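Acyl-coa oxidase (Arabidopsis thaliana, PDB 1W07) catalyses the FAD-dependent desaturation of long- and medium-chain acyl-CoAs to 2-trans-enoyl-CoAs in peroxisomal beta-oxidation, passing electrons to oxygen to give hydrogen peroxide. Local coordinates at the interface of chains A and B. Numbering follows the deposited sequence. Chains: chain A/B, Acyl-coa oxidase.

The acyl-CoA oxidase 1 homodimer is joined at three well-separated patches described here. Contacts 1 and 2 lie farthest apart, about 59 Å between the centres of their C-alpha atoms; contact 3 is about 39 Å from contact 1 and 29 Å from contact 2. They share no residue. Contact 1 packs the short helix 568-573 against its own copy, contact 2 sets a C-terminal segment on helix 58-78 of the partner, and contact 3 joins main chains and seats a tyrosine of the partner, its centre about 15 Å from the catalytic base A:Glu424. Twofold symmetry repeats contacts 2 and 3.

Contact 1: the interface of chains A and B. Residues chain A 568-569, 572-573, 575; chain B 568-569, 572-573, 579.
Within the C-terminal region of the acyl-CoA oxidase family, a short helix (568-573 in chain A, 568-572 in chain B) meets its own copy at a glycine, a close helix-to-helix approach in the biological homodimer. Backbone packing comes first. The lack of a side chain at residue 569 lets the two main chains approach until A:Gly569 CA lies 3.7 Å from B:Gly569 CA.

The apolar contacts are leucine on glycine and leucine on leucine. A:Leu568 and B:Leu568 have CG anti to the backbone N (chi1 179° and -177°), which lays each branch point over the glycine opposite, with A:Leu568 CG 3.9 Å from B:Gly569 CA. The Leu572 pair takes the other turn, CG anti to the carbonyl carbon (chi1 -73° in both chains), so that the CD1 methyl of B:Leu572 comes 4.0 Å from CB of A:Leu572. Each CD1 also faces the serine hydroxyl opposite, A:Leu572 CD1 lying 3.8 Å from B:Ser573 OG.

No N or O of one chain bonds directly to the other. The A:Ser573 hydroxyl OG donates to the A:Gly569 carbonyl O at 2.9 Å, from above the carbonyl plane, whereas the matching bond in chain B lies in the plane of its own carbonyl, B:Gly569. Turned back onto its own helix, A:Ser573 OG also meets the CD2 methyl of B:Leu568. Water 1 bridges the chains, bound by A:Gly569 N and B:Gly569 N, each at 3.0 Å.

Contact 2: the interface of chains A and B. Residues chain A 645-646, 649-650; chain B 63, 66-67.
A helix-docking site, in which the C-terminal segment of chain A rests on helix 58-78 of chain B, combines a ring laid on a helix with a lysine held between two acids. The ring of A:Tyr650 lies flat against B:Arg67, whose CA sits over the ring centre, 3.6 Å from the centroid, in a CH-pi contact. B:Arg67 runs extended alongside the tyrosine in the same direction, its CG 3.4 Å from A:Tyr650 CE2, so aliphatic carbons, rather than a stacked guanidinium, continue the contact. CB of A:Glu649 backs the opposite face. An alanine in place of A:Tyr650 would remove this ring and would probably loosen the segment's grip on the helix.

B:Lys63 stretches out with CG anti to the backbone N (chi1 176°) and passes the ring at about a right angle. Its NZ makes long, weak salt bridges to A:Asp645 OD1 at 3.5 Å and to A:Glu649 OE2 at 3.4 Å. Two carboxylates so near would probably favour the charged amine. Water 2 joins the carbonyl oxygens A:Tyr650 O and B:Leu66 O. In the fold, the docked residues belong to the loop at 645-646 and the short helix 647-650, near the C-terminus of chain A, against helix 58-78 in the N-terminal part of its partner.

Contact 3: the interface of chains A and B. Residues chain A 175, 226-229, 233, 235, 415, 418-419; chain B 231, 396, 404-406, 411.
B:Tyr404 reaches into chain A as the central side chain of a dimer contact beside the FAD-binding region, where B:Tyr404 itself lines a flavin pocket. Its hydroxyl OH donates to the carbonyl A:Ala415 O at 2.7 Å, approaching from above the carbonyl plane. A:Pro419 CG rides over one ring face towards the rim, 3.7 Å from the centroid in a CH-pi contact, while A:Trp175 crosses at about a right angle, bringing CZ3 to the ring edge. CB of A:Met229 touches the tyrosine at CE1, 3.6 Å away.

CG anti to the backbone N (chi1 -169°) sends the tyrosine ring across the interface, and the main chain around it is tied down. A:Lys228 and B:Leu405 form an antiparallel beta bridge: B:Trp406 N donates to A:Thr227 O at 2.9 Å, and A:Met229 N to B:Tyr404 O at 3.0 Å, the latter nearly along the C=O axis. A:Met229, extended with chi1 -177°, runs past B:Pro411 and crosses B:Arg396 at about a right angle, its sulfur SD 3.6 Å from NE.

Farther out, the side-chain amide of A:Asn235 clasps the bridge residue, accepting from A:Lys228 N and returning an N-H to A:Lys228 O. Water 3 links the tyrosine hydroxyl to A:Met229 O. Water 4, in the guanidinium plane of B:Arg396, lies 3.1 Å from NH2 of that residue and also binds A:Val418 O.

Contact 1: the interface of chains A and B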
loop_
_atom_site.group_PDB
_atom_site.type_symbol
_atom_site.label_atom_id
_atom_site.label_comp_id
_atom_site.label_asym_id
_atom_site.label_seq_id
_atom_site.Cartn_x
_atom_site.Cartn_y
_atom_site.Cartn_z
ATOM N N LEU A 568 2.620 -12.964 -18.184
ATOM C CA LEU A 568 2.353 -13.898 -19.276
ATOM C C LEU A 568 2.213 -13.218 -20.633
ATOM O O LEU A 568 2.731 -13.706 -21.638
ATOM C CB LEU A 568 1.092 -14.719 -18.963
ATOM C CG LEU A 568 0.659 -15.731 -20.042
ATOM C CD1 LEU A 568 1.827 -16.646 -20.388
ATOM C CD2 LEU A 568 -0.543 -16.532 -19.540
ATOM N N GLY A 569 1.515 -12.091 -20.656
ATOM C CA GLY A 569 1.342 -11.376 -21.900
ATOM C C GLY A 569 2.649 -11.056 -22.607
ATOM O O GLY A 569 2.718 -11.139 -23.832
ATOM N N LEU A 572 3.964 -14.405 -24.175
ATOM C CA LEU A 572 3.136 -14.876 -25.280
ATOM C C LEU A 572 3.251 -13.991 -26.518
ATOM O O LEU A 572 2.998 -14.447 -27.624
ATOM C CB LEU A 572 1.665 -14.988 -24.855
ATOM C CG LEU A 572 1.340 -16.159 -23.912
ATOM C CD1 LEU A 572 -0.148 -16.161 -23.609
ATOM C CD2 LEU A 572 1.758 -17.482 -24.546
ATOM N N SER A 573 3.629 -12.730 -26.328
ATOM C CA SER A 573 3.794 -11.799 -27.446
ATOM C C SER A 573 5.013 -12.172 -28.293
ATOM O O SER A 573 5.081 -11.840 -29.479
ATOM C CB SER A 573 3.975 -10.363 -26.936
ATOM O OG SER A 573 2.768 -9.833 -26.429
ATOM N N ASN A 575 5.987 -15.289 -28.930
ATOM C CA ASN A 575 5.744 -16.541 -29.640
ATOM C C ASN A 575 6.894 -17.556 -29.568
ATOM O O ASN A 575 7.086 -18.357 -30.487
ATOM C CB ASN A 575 5.369 -16.258 -31.102
ATOM C CG ASN A 575 4.030 -15.555 -31.230
ATOM O OD1 ASN A 575 2.995 -16.068 -30.796
ATOM N ND2 ASN A 575 4.041 -14.369 -31.829
ATOM N N LEU B 568 -3.054 -8.895 -20.396
ATOM C CA LEU B 568 -2.800 -9.310 -21.771
ATOM C C LEU B 568 -2.738 -10.835 -21.933
ATOM O O LEU B 568 -3.348 -11.393 -22.849
ATOM C CB LEU B 568 -1.493 -8.672 -22.279
ATOM C CG LEU B 568 -1.104 -8.945 -23.746
ATOM C CD1 LEU B 568 -2.189 -8.401 -24.657
ATOM C CD2 LEU B 568 0.242 -8.303 -24.087
ATOM N N GLY B 569 -2.009 -11.498 -21.038
ATOM C CA GLY B 569 -1.882 -12.945 -21.090
ATOM C C GLY B 569 -3.217 -13.668 -21.185
ATOM O O GLY B 569 -3.325 -14.669 -21.900
ATOM N N LEU B 572 -4.624 -13.084 -24.956
ATOM C CA LEU B 572 -3.855 -13.776 -25.987
ATOM C C LEU B 572 -4.045 -15.294 -25.951
ATOM O O LEU B 572 -3.798 -15.979 -26.945
ATOM C CB LEU B 572 -2.367 -13.447 -25.863
ATOM C CG LEU B 572 -1.947 -12.043 -26.296
ATOM C CD1 LEU B 572 -0.437 -11.887 -26.150
ATOM C CD2 LEU B 572 -2.384 -11.800 -27.740
ATOM N N SER B 573 -4.480 -15.822 -24.814
ATOM C CA SER B 573 -4.702 -17.259 -24.699
ATOM C C SER B 573 -5.961 -17.709 -25.439
ATOM O O SER B 573 -6.101 -18.885 -25.772
ATOM C CB SER B 573 -4.820 -17.661 -23.230
ATOM O OG SER B 573 -3.591 -17.483 -22.550
ATOM N N PRO B 579 -1.129 -10.879 -31.103
ATOM C CA PRO B 579 -0.163 -9.921 -30.561
ATOM C C PRO B 579 -0.203 -8.578 -31.285
ATOM O O PRO B 579 0.002 -7.532 -30.676
ATOM C CB PRO B 579 1.164 -10.640 -30.748
ATOM C CG PRO B 579 0.788 -12.059 -30.510
ATOM C CD PRO B 579 -0.507 -12.204 -31.278
HETATM O O HOH W 1 -0.347 -10.814 -18.666
#

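Contact 2: the interface of chains A and B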
loop_
_atom_site.group_PDB
_atom_site.type_symbol
_atom_site.label_atom_id
_atom_site.label_comp_id
_atom_site.label_asym_id
_atom_site.label_seq_id
_atom_site.Cartn_x
_atom_site.Cartn_y
_atom_site.Cartn_z
ATOM N N ASP A 645 -13.369 9.602 28.381
ATOM C CA ASP A 645 -13.327 11.019 28.702
ATOM C C ASP A 645 -14.113 11.716 27.604
ATOM O O ASP A 645 -13.731 11.671 26.433
ATOM C CB ASP A 645 -11.885 11.519 28.711
ATOM C CG ASP A 645 -11.782 13.004 29.013
ATOM O OD1 ASP A 645 -12.699 13.538 29.666
ATOM O OD2 ASP A 645 -10.782 13.632 28.611
ATOM N N GLY A 646 -15.214 12.352 27.988
ATOM C CA GLY A 646 -16.062 13.024 27.022
ATOM C C GLY A 646 -17.474 12.475 27.116
ATOM O O GLY A 646 -18.388 12.958 26.458
ATOM N N GLU A 649 -20.053 15.061 28.664
ATOM C CA GLU A 649 -20.379 16.174 27.778
ATOM C C GLU A 649 -20.920 15.826 26.409
ATOM O O GLU A 649 -21.708 16.585 25.854
ATOM C CB GLU A 649 -19.157 17.077 27.570
ATOM C CG GLU A 649 -18.314 17.308 28.794
ATOM C CD GLU A 649 -17.075 16.438 28.818
ATOM O OE1 GLU A 649 -17.200 15.198 28.953
ATOM O OE2 GLU A 649 -15.970 17.005 28.697
ATOM N N TYR A 650 -20.504 14.688 25.860
ATOM C CA TYR A 650 -20.917 14.334 24.505
ATOM C C TYR A 650 -21.722 13.062 24.274
ATOM O O TYR A 650 -22.097 12.788 23.137
ATOM C CB TYR A 650 -19.681 14.291 23.607
ATOM C CG TYR A 650 -18.778 15.483 23.767
ATOM C CD1 TYR A 650 -17.461 15.326 24.203
ATOM C CD2 TYR A 650 -19.231 16.775 23.478
ATOM C CE1 TYR A 650 -16.615 16.430 24.344
ATOM C CE2 TYR A 650 -18.394 17.874 23.614
ATOM C CZ TYR A 650 -17.087 17.695 24.045
ATOM O OH TYR A 650 -16.232 18.772 24.138
ATOM N N LYS B 63 -11.980 11.738 22.118
ATOM C CA LYS B 63 -12.831 12.743 22.744
ATOM C C LYS B 63 -13.352 13.725 21.702
ATOM O O LYS B 63 -14.536 14.082 21.695
ATOM C CB LYS B 63 -12.058 13.494 23.827
ATOM C CG LYS B 63 -12.869 14.629 24.443
ATOM C CD LYS B 63 -12.270 15.124 25.758
ATOM C CE LYS B 63 -13.197 16.130 26.443
ATOM N NZ LYS B 63 -12.723 16.495 27.810
ATOM N N LEU B 66 -16.176 12.261 19.844
ATOM C CA LEU B 66 -17.449 12.276 20.560
ATOM C C LEU B 66 -18.035 13.673 20.434
ATOM O O LEU B 66 -19.239 13.821 20.236
ATOM C CB LEU B 66 -17.250 11.918 22.032
ATOM C CG LEU B 66 -16.685 10.513 22.282
ATOM C CD1 LEU B 66 -16.681 10.228 23.792
ATOM C CD2 LEU B 66 -17.503 9.461 21.494
ATOM N N ARG B 67 -17.182 14.692 20.531
ATOM C CA ARG B 67 -17.630 16.074 20.400
ATOM C C ARG B 67 -18.242 16.325 19.027
ATOM O O ARG B 67 -19.330 16.898 18.920
ATOM C CB ARG B 67 -16.468 17.046 20.597
ATOM C CG ARG B 67 -16.920 18.506 20.616
ATOM C CD ARG B 67 -15.735 19.456 20.599
ATOM N NE ARG B 67 -16.170 20.835 20.773
ATOM C CZ ARG B 67 -15.517 21.889 20.292
ATOM N NH1 ARG B 67 -14.393 21.727 19.598
ATOM N NH2 ARG B 67 -15.992 23.111 20.501
HETATM O O HOH W 2 -21.072 11.807 20.881
#

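Contact 3: the interface of chains A and B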
loop_
_atom_site.group_PDB
_atom_site.type_symbol
_atom_site.label_atom_id
_atom_site.label_comp_id
_atom_site.label_asym_id
_atom_site.label_seq_id
_atom_site.Cartn_x
_atom_site.Cartn_y
_atom_site.Cartn_z
ATOM N N TRP A 175 13.302 17.750 3.491
ATOM C CA TRP A 175 13.411 16.300 3.668
ATOM C C TRP A 175 14.650 15.754 4.394
ATOM O O TRP A 175 14.572 14.682 4.998
ATOM C CB TRP A 175 13.255 15.543 2.319
ATOM C CG TRP A 175 11.800 15.302 1.959
ATOM C CD1 TRP A 175 11.104 15.853 0.936
ATOM C CD2 TRP A 175 10.857 14.532 2.726
ATOM N NE1 TRP A 175 9.780 15.486 1.016
ATOM C CE2 TRP A 175 9.601 14.681 2.111
ATOM C CE3 TRP A 175 10.959 13.735 3.881
ATOM C CZ2 TRP A 175 8.443 14.078 2.607
ATOM C CZ3 TRP A 175 9.810 13.125 4.369
ATOM C CH2 TRP A 175 8.566 13.307 3.728
ATOM N N GLY A 226 7.247 18.150 9.494
ATOM C CA GLY A 226 5.940 17.655 9.857
ATOM C C GLY A 226 5.793 16.156 9.970
ATOM O O GLY A 226 6.725 15.394 9.693
ATOM N N THR A 227 4.598 15.741 10.382
ATOM C CA THR A 227 4.270 14.334 10.580
ATOM C C THR A 227 4.260 13.568 9.270
ATOM O O THR A 227 3.804 14.067 8.238
ATOM C CB THR A 227 2.901 14.188 11.283
ATOM O OG1 THR A 227 2.962 14.818 12.569
ATOM C CG2 THR A 227 2.540 12.705 11.480
ATOM N N LYS A 228 4.770 12.350 9.307
ATOM C CA LYS A 228 4.819 11.532 8.105
ATOM C C LYS A 228 3.939 10.290 8.245
ATOM O O LYS A 228 3.413 9.985 9.321
ATOM C CB LYS A 228 6.269 11.134 7.813
ATOM C CG LYS A 228 7.166 12.347 7.464
ATOM C CD LYS A 228 8.600 12.237 7.980
ATOM C CE LYS A 228 8.652 12.291 9.496
ATOM N NZ LYS A 228 10.015 12.612 9.986
ATOM N N MET A 229 3.753 9.590 7.141
ATOM C CA MET A 229 2.938 8.382 7.097
ATOM C C MET A 229 3.285 7.327 8.171
ATOM O O MET A 229 4.458 7.032 8.434
ATOM C CB MET A 229 3.106 7.758 5.718
ATOM C CG MET A 229 2.277 6.524 5.467
ATOM S SD MET A 229 2.578 5.856 3.813
ATOM C CE MET A 229 1.965 4.124 4.008
ATOM N N ALA A 233 7.318 4.761 12.835
ATOM C CA ALA A 233 8.065 4.801 11.570
ATOM C C ALA A 233 9.105 5.914 11.507
ATOM O O ALA A 233 9.986 5.988 12.353
ATOM C CB ALA A 233 7.091 4.927 10.380
ATOM N N ASN A 235 8.544 9.038 11.966
ATOM C CA ASN A 235 8.237 10.169 12.836
ATOM C C ASN A 235 9.249 10.351 13.971
ATOM O O ASN A 235 9.249 11.357 14.670
ATOM C CB ASN A 235 6.811 10.049 13.340
ATOM C CG ASN A 235 5.815 10.339 12.239
ATOM O OD1 ASN A 235 5.916 11.362 11.575
ATOM N ND2 ASN A 235 4.863 9.433 12.025
ATOM N N ALA A 415 4.993 1.495 6.290
ATOM C CA ALA A 415 5.192 2.937 6.372
ATOM C C ALA A 415 6.662 3.320 6.457
ATOM O O ALA A 415 7.116 4.238 5.782
ATOM C CB ALA A 415 4.453 3.485 7.587
ATOM N N VAL A 418 8.494 2.181 2.768
ATOM C CA VAL A 418 8.066 2.811 1.529
ATOM C C VAL A 418 8.936 3.961 1.003
ATOM O O VAL A 418 9.049 4.162 -0.206
ATOM C CB VAL A 418 6.561 3.228 1.637
ATOM C CG1 VAL A 418 6.411 4.640 2.154
ATOM C CG2 VAL A 418 5.890 3.035 0.300
ATOM N N PRO A 419 9.586 4.727 1.903
ATOM C CA PRO A 419 10.423 5.815 1.389
ATOM C C PRO A 419 11.530 5.286 0.476
ATOM O O PRO A 419 12.075 6.031 -0.333
ATOM C CB PRO A 419 10.990 6.441 2.663
ATOM C CG PRO A 419 9.923 6.210 3.656
ATOM C CD PRO A 419 9.495 4.793 3.371
ATOM N N ASN B 231 -1.973 7.389 11.181
ATOM C CA ASN B 231 -2.172 8.489 12.121
ATOM C C ASN B 231 -3.581 9.023 11.897
ATOM O O ASN B 231 -3.895 9.498 10.812
ATOM C CB ASN B 231 -1.161 9.596 11.860
ATOM C CG ASN B 231 0.240 9.175 12.189
ATOM O OD1 ASN B 231 0.541 8.832 13.331
ATOM N ND2 ASN B 231 1.112 9.192 11.193
ATOM N N ARG B 396 -0.243 8.092 -3.921
ATOM C CA ARG B 396 0.710 8.669 -2.990
ATOM C C ARG B 396 2.103 8.641 -3.631
ATOM O O ARG B 396 2.828 9.637 -3.585
ATOM C CB ARG B 396 0.691 7.913 -1.656
ATOM C CG ARG B 396 1.484 8.608 -0.544
ATOM C CD ARG B 396 1.656 7.689 0.645
ATOM N NE ARG B 396 2.459 6.533 0.257
ATOM C CZ ARG B 396 3.755 6.591 -0.035
ATOM N NH1 ARG B 396 4.419 7.741 0.048
ATOM N NH2 ARG B 396 4.378 5.504 -0.449
ATOM N N TYR B 404 4.725 11.551 0.986
ATOM C CA TYR B 404 4.971 10.820 2.225
ATOM C C TYR B 404 4.552 11.628 3.464
ATOM O O TYR B 404 4.395 11.083 4.563
ATOM C CB TYR B 404 6.453 10.436 2.300
ATOM C CG TYR B 404 6.802 9.442 3.403
ATOM C CD1 TYR B 404 6.186 8.187 3.479
ATOM C CD2 TYR B 404 7.755 9.758 4.365
ATOM C CE1 TYR B 404 6.509 7.283 4.496
ATOM C CE2 TYR B 404 8.094 8.869 5.366
ATOM C CZ TYR B 404 7.480 7.640 5.437
ATOM O OH TYR B 404 7.880 6.770 6.435
ATOM N N LEU B 405 4.370 12.930 3.290
ATOM C CA LEU B 405 3.934 13.787 4.390
ATOM C C LEU B 405 2.453 13.608 4.673
ATOM O O LEU B 405 1.632 13.612 3.755
ATOM C CB LEU B 405 4.188 15.259 4.061
ATOM C CG LEU B 405 5.582 15.804 4.392
ATOM C CD1 LEU B 405 5.755 17.206 3.808
ATOM C CD2 LEU B 405 5.748 15.804 5.902
ATOM N N TRP B 406 2.097 13.474 5.943
ATOM C CA TRP B 406 0.699 13.318 6.313
ATOM C C TRP B 406 -0.214 14.406 5.711
ATOM O O TRP B 406 -1.340 14.113 5.301
ATOM C CB TRP B 406 0.558 13.357 7.832
ATOM C CG TRP B 406 -0.779 12.895 8.297
ATOM C CD1 TRP B 406 -1.150 11.609 8.531
ATOM C CD2 TRP B 406 -1.928 13.706 8.570
ATOM N NE1 TRP B 406 -2.457 11.562 8.936
ATOM C CE2 TRP B 406 -2.962 12.835 8.968
ATOM C CE3 TRP B 406 -2.187 15.088 8.517
ATOM C CZ2 TRP B 406 -4.244 13.293 9.309
ATOM C CZ3 TRP B 406 -3.470 15.543 8.860
ATOM C CH2 TRP B 406 -4.477 14.644 9.251
ATOM N N PRO B 411 -1.651 9.510 2.912
ATOM C CA PRO B 411 -1.310 8.461 3.898
ATOM C C PRO B 411 -2.536 8.073 4.730
ATOM O O PRO B 411 -2.869 6.890 4.862
ATOM C CB PRO B 411 -0.229 9.136 4.743
ATOM C CG PRO B 411 0.452 10.059 3.759
ATOM C CD PRO B 411 -0.712 10.638 2.982
HETATM O O HOH W 3 6.901 7.839 8.829
HETATM O O HOH W 4 7.268 5.929 -1.351
#